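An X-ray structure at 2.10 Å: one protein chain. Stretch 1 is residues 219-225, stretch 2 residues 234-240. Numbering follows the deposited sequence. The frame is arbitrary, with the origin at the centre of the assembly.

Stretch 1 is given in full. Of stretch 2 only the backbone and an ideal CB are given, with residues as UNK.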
ATOM      1  N   ASP A 219       7.487  -7.439  13.246  1.00 45.86           N
ATOM      2  CA  ASP A 219       8.065  -8.020  14.445  1.00 44.01           C
ATOM      3  C   ASP A 219       6.933  -8.362  15.396  1.00 42.45           C
ATOM      4  O   ASP A 219       6.884  -9.461  15.934  1.00 40.53           O
ATOM      5  CB  ASP A 219       9.008  -7.047  15.147  1.00 46.99           C
ATOM      6  CG  ASP A 219      10.294  -6.833  14.393  1.00 48.87           C
ATOM      7  OD1 ASP A 219      10.671  -7.728  13.605  1.00 48.92           O
ATOM      8  OD2 ASP A 219      10.935  -5.778  14.610  1.00 48.40           O
ATOM      9  N   LEU A 220       6.019  -7.411  15.593  1.00 41.22           N
ATOM     10  CA  LEU A 220       4.890  -7.609  16.493  1.00 41.70           C
ATOM     11  C   LEU A 220       4.017  -8.783  16.079  1.00 40.64           C
ATOM     12  O   LEU A 220       3.574  -9.562  16.927  1.00 41.35           O
ATOM     13  CB  LEU A 220       4.027  -6.345  16.568  1.00 43.13           C
ATOM     14  CG  LEU A 220       4.640  -5.152  17.299  1.00 43.98           C
ATOM     15  CD1 LEU A 220       3.625  -4.015  17.349  1.00 43.66           C
ATOM     16  CD2 LEU A 220       5.039  -5.575  18.711  1.00 41.78           C
ATOM     17  N   VAL A 221       3.755  -8.900  14.783  1.00 39.33           N
ATOM     18  CA  VAL A 221       2.937  -9.999  14.286  1.00 40.47           C
ATOM     19  C   VAL A 221       3.616 -11.322  14.618  1.00 40.41           C
ATOM     20  O   VAL A 221       2.991 -12.226  15.164  1.00 41.78           O
ATOM     21  CB  VAL A 221       2.735  -9.911  12.762  1.00 40.86           C
ATOM     22  CG1 VAL A 221       2.092 -11.201  12.245  1.00 43.10           C
ATOM     23  CG2 VAL A 221       1.858  -8.702  12.425  1.00 41.57           C
ATOM     24  N   ASP A 222       4.905 -11.422  14.320  1.00 40.31           N
ATOM     25  CA  ASP A 222       5.629 -12.660  14.578  1.00 41.04           C
ATOM     26  C   ASP A 222       5.797 -13.002  16.052  1.00 41.29           C
ATOM     27  O   ASP A 222       5.664 -14.165  16.441  1.00 43.93           O
ATOM     28  CB  ASP A 222       6.995 -12.615  13.895  1.00 40.60           C
ATOM     29  CG  ASP A 222       6.884 -12.426  12.394  1.00 43.62           C
ATOM     30  OD1 ASP A 222       5.764 -12.581  11.855  1.00 43.82           O
ATOM     31  OD2 ASP A 222       7.912 -12.126  11.751  1.00 44.37           O
ATOM     32  N   TYR A 223       6.092 -12.005  16.877  1.00 40.49           N
ATOM     33  CA  TYR A 223       6.273 -12.246  18.305  1.00 41.32           C
ATOM     34  C   TYR A 223       4.955 -12.638  18.969  1.00 41.35           C
ATOM     35  O   TYR A 223       4.926 -13.449  19.898  1.00 39.30           O
ATOM     36  CB  TYR A 223       6.835 -10.996  18.972  1.00 40.90           C
ATOM     37  CG  TYR A 223       8.197 -10.588  18.469  1.00 42.80           C
ATOM     38  CD1 TYR A 223       8.681  -9.305  18.704  1.00 43.66           C
ATOM     39  CD2 TYR A 223       9.027 -11.495  17.798  1.00 43.58           C
ATOM     40  CE1 TYR A 223       9.952  -8.926  18.291  1.00 44.36           C
ATOM     41  CE2 TYR A 223      10.307 -11.127  17.382  1.00 44.52           C
ATOM     42  CZ  TYR A 223      10.760  -9.837  17.634  1.00 45.81           C
ATOM     43  OH  TYR A 223      12.015  -9.446  17.223  1.00 47.63           O
ATOM     44  N   TYR A 224       3.862 -12.064  18.487  1.00 42.20           N
ATOM     45  CA  TYR A 224       2.558 -12.377  19.040  1.00 43.88           C
ATOM     46  C   TYR A 224       2.236 -13.824  18.694  1.00 44.80           C
ATOM     47  O   TYR A 224       1.618 -14.536  19.487  1.00 43.10           O
ATOM     48  CB  TYR A 224       1.504 -11.436  18.467  1.00 44.98           C
ATOM     49  CG  TYR A 224       0.192 -11.491  19.205  1.00 45.36           C
ATOM     50  CD1 TYR A 224      -0.917 -12.123  18.644  1.00 46.35           C
ATOM     51  CD2 TYR A 224       0.058 -10.914  20.466  1.00 43.83           C
ATOM     52  CE1 TYR A 224      -2.130 -12.178  19.317  1.00 45.56           C
ATOM     53  CE2 TYR A 224      -1.151 -10.961  21.149  1.00 46.52           C
ATOM     54  CZ  TYR A 224      -2.242 -11.596  20.569  1.00 46.98           C
ATOM     55  OH  TYR A 224      -3.440 -11.648  21.239  1.00 49.44           O
ATOM     56  N   HIS A 225       2.675 -14.251  17.510  1.00 44.86           N
ATOM     57  CA  HIS A 225       2.480 -15.626  17.054  1.00 45.13           C
ATOM     58  C   HIS A 225       3.290 -16.578  17.930  1.00 44.52           C
ATOM     59  O   HIS A 225       2.785 -17.608  18.366  1.00 44.80           O
ATOM     60  CB  HIS A 225       2.921 -15.778  15.593  1.00 46.26           C
ATOM     61  CG  HIS A 225       1.819 -15.574  14.601  1.00 49.71           C
ATOM     62  ND1 HIS A 225       1.062 -16.615  14.106  1.00 53.13           N
ATOM     63  CD2 HIS A 225       1.328 -14.450  14.028  1.00 51.79           C
ATOM     64  CE1 HIS A 225       0.155 -16.142  13.268  1.00 52.68           C
ATOM     65  NE2 HIS A 225       0.295 -14.830  13.203  1.00 53.68           N
ATOM     66  N   UNK A 234       8.745 -14.564  25.629  1.00 48.19           N
ATOM     67  CA  UNK A 234       9.994 -13.814  25.660  1.00 48.91           C
ATOM     68  C   UNK A 234      10.093 -12.662  24.660  1.00 48.39           C
ATOM     69  O   UNK A 234      10.442 -11.535  25.021  1.00 46.72           O
ATOM     70  CB  UNK A 234      11.155 -14.780  25.413  1.00 48.91           C
ATOM     71  N   UNK A 235       9.792 -12.946  23.401  1.00 45.67           N
ATOM     72  CA  UNK A 235       9.902 -11.928  22.368  1.00 46.28           C
ATOM     73  C   UNK A 235       8.841 -10.837  22.440  1.00 42.82           C
ATOM     74  O   UNK A 235       9.169  -9.660  22.337  1.00 40.78           O
ATOM     75  CB  UNK A 235       9.836 -12.598  20.994  1.00 46.28           C
ATOM     76  N   UNK A 236       7.578 -11.208  22.624  1.00 42.56           N
ATOM     77  CA  UNK A 236       6.539 -10.190  22.712  1.00 42.19           C
ATOM     78  C   UNK A 236       6.851  -9.323  23.933  1.00 41.40           C
ATOM     79  O   UNK A 236       6.710  -8.103  23.886  1.00 39.61           O
ATOM     80  CB  UNK A 236       5.146 -10.815  22.809  1.00 42.19           C
ATOM     81  N   UNK A 237       7.309  -9.951  25.014  1.00 42.11           N
ATOM     82  CA  UNK A 237       7.648  -9.216  26.230  1.00 41.53           C
ATOM     83  C   UNK A 237       8.709  -8.160  25.949  1.00 43.63           C
ATOM     84  O   UNK A 237       8.572  -7.003  26.361  1.00 42.07           O
ATOM     85  CB  UNK A 237       8.135 -10.176  27.317  1.00 41.53           C
ATOM     86  N   UNK A 238       9.767  -8.555  25.247  1.00 44.50           N
ATOM     87  CA  UNK A 238      10.837  -7.624  24.915  1.00 44.74           C
ATOM     88  C   UNK A 238      10.404  -6.570  23.899  1.00 42.14           C
ATOM     89  O   UNK A 238      10.982  -5.493  23.833  1.00 41.74           O
ATOM     90  CB  UNK A 238      12.044  -8.394  24.376  1.00 44.74           C
ATOM     91  N   UNK A 239       9.381  -6.885  23.115  1.00 41.07           N
ATOM     92  CA  UNK A 239       8.884  -5.966  22.096  1.00 40.08           C
ATOM     93  C   UNK A 239       8.004  -4.861  22.688  1.00 40.00           C
ATOM     94  O   UNK A 239       7.732  -3.866  22.018  1.00 39.40           O
ATOM     95  CB  UNK A 239       8.098  -6.742  21.037  1.00 40.08           C
ATOM     96  N   UNK A 240       7.561  -5.047  23.932  1.00 39.65           N
ATOM     97  CA  UNK A 240       6.708  -4.073  24.616  1.00 39.26           C
ATOM     98  C   UNK A 240       7.390  -3.600  25.902  1.00 39.61           C
ATOM     99  O   UNK A 240       7.868  -4.410  26.694  1.00 38.50           O
ATOM    100  CB  UNK A 240       5.337  -4.676  24.926  1.00 39.26           C
TER

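The two helices run roughly antiparallel, their axes 8.0 Å apart at closest approach and their directions 141° apart, and stretch 1 offers the Tyr223 ring and the Leu220 side chain, with the backbone of Tyr223 and Tyr224 beside them.

Position 234 has helical angles and an ideal CB with nothing of stretch 1 within 5.5 Å. Open space tolerates almost any helix former, polar ones especially. The residue is Glu234, whose side chain pairs with position 238.

At 235 the CA-to-CB bond points toward stretch 1, and the ideal CB lies 3.5 Å from CD2 of Tyr223, over the face of that ring. A CB hydrogen can rest on the ring; alanine would serve, as would a longer chain that turns off the ring beyond CB. Tyr235 (chi1 m) sets its CB 3.8 Å from the centroid of the Tyr223 ring, a CH-pi contact, while the end of the side chain leads away. The rings are oblique, their planes at 34° and their centroids 5.9 Å apart.

Position 236 is where the backbones come closest, CA of 236 lying 4.9 Å from CA of Tyr223. CB points sideways, 3.9 Å from O of Tyr223, and the CD2 methyl of Leu220, 6.6 Å from that CB, can be approached by a longer chain. Leucine, isoleucine or perhaps methionine is reasonable. The residue is Ile236: with chi1 t and chi2 p, its CD1 reaches 4.0 Å from CB of Tyr223 and 4.4 Å from CD2 of Leu220. A water joins the backbones, donating to O of Tyr223 (2.8 Å) and accepting from N of Ile236 (3.0 Å).

Position 237 has no neighbour in stretch 1, so a long polar chain is at home. Arg237 hydrogen-bonds outside the stretches.

Position 238 is also free of stretch 1, but lies one helical turn after 234; a basic residue could pair with an acid there. Lys238 does so, its NZ 2.7 Å from OE2 of Glu234 in a hydrogen-bonded salt bridge.

At 239 CB again points toward stretch 1, 3.5 Å from CD1 of Tyr223 and 4.0 Å from CD2 of Leu220. So close a fit favours a small apolar residue. Ala239 fills it: its methyl meets the edge of the Tyr223 ring and touches Leu220.

Position 240 has extended angles (-121/131), which beta-branched residues accept readily, and nothing close to its CB. Ile240 stands there, its CG1 no nearer than 5.0 Å to CD2 of Leu220.

Stretch 2 234-240: EYIRKAI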
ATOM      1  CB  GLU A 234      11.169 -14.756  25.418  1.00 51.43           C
ATOM      2  CG  GLU A 234      12.521 -14.102  25.589  1.00 56.88           C
ATOM      3  CD  GLU A 234      13.648 -14.951  25.024  1.00 60.29           C
ATOM      4  OE1 GLU A 234      13.582 -16.190  25.159  1.00 61.35           O
ATOM      5  OE2 GLU A 234      14.605 -14.378  24.455  1.00 61.13           O
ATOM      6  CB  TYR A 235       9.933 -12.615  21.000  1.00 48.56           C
ATOM      7  CG  TYR A 235      11.052 -13.635  20.968  1.00 55.18           C
ATOM      8  CD1 TYR A 235      12.386 -13.226  20.953  1.00 56.80           C
ATOM      9  CD2 TYR A 235      10.784 -15.002  21.096  1.00 55.56           C
ATOM     10  CE1 TYR A 235      13.424 -14.147  21.079  1.00 60.13           C
ATOM     11  CE2 TYR A 235      11.816 -15.931  21.224  1.00 56.94           C
ATOM     12  CZ  TYR A 235      13.131 -15.493  21.218  1.00 59.27           C
ATOM     13  OH  TYR A 235      14.156 -16.394  21.371  1.00 62.48           O
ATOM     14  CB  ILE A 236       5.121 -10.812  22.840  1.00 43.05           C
ATOM     15  CG1 ILE A 236       4.058  -9.730  22.619  1.00 43.36           C
ATOM     16  CG2 ILE A 236       4.929 -11.435  24.221  1.00 41.79           C
ATOM     17  CD1 ILE A 236       4.162  -9.033  21.267  1.00 42.13           C
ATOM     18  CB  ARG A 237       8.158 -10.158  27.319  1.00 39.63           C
ATOM     19  CG  ARG A 237       8.606  -9.420  28.574  1.00 40.74           C
ATOM     20  CD  ARG A 237       9.044 -10.361  29.681  1.00 41.01           C
ATOM     21  NE  ARG A 237       7.928 -11.096  30.272  1.00 41.86           N
ATOM     22  CZ  ARG A 237       7.057 -10.574  31.130  1.00 40.91           C
ATOM     23  NH1 ARG A 237       7.167  -9.301  31.498  1.00 38.74           N
ATOM     24  NH2 ARG A 237       6.089 -11.331  31.633  1.00 35.91           N
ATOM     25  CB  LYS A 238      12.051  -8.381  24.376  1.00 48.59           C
ATOM     26  CG  LYS A 238      12.703  -9.288  25.402  1.00 54.71           C
ATOM     27  CD  LYS A 238      13.889 -10.028  24.813  1.00 57.81           C
ATOM     28  CE  LYS A 238      14.402 -11.076  25.778  1.00 60.14           C
ATOM     29  NZ  LYS A 238      15.443 -11.912  25.134  1.00 63.83           N
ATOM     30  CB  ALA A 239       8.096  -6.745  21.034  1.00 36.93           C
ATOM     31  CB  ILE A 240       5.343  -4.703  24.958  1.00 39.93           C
ATOM     32  CG1 ILE A 240       4.653  -5.160  23.666  1.00 41.63           C
ATOM     33  CG2 ILE A 240       4.473  -3.707  25.726  1.00 40.70           C
ATOM     34  CD1 ILE A 240       3.368  -5.936  23.878  1.00 40.38           C
TER
HETATM   35  O   HOH W   1       6.830 -13.978  21.855  1.00 42.87           O
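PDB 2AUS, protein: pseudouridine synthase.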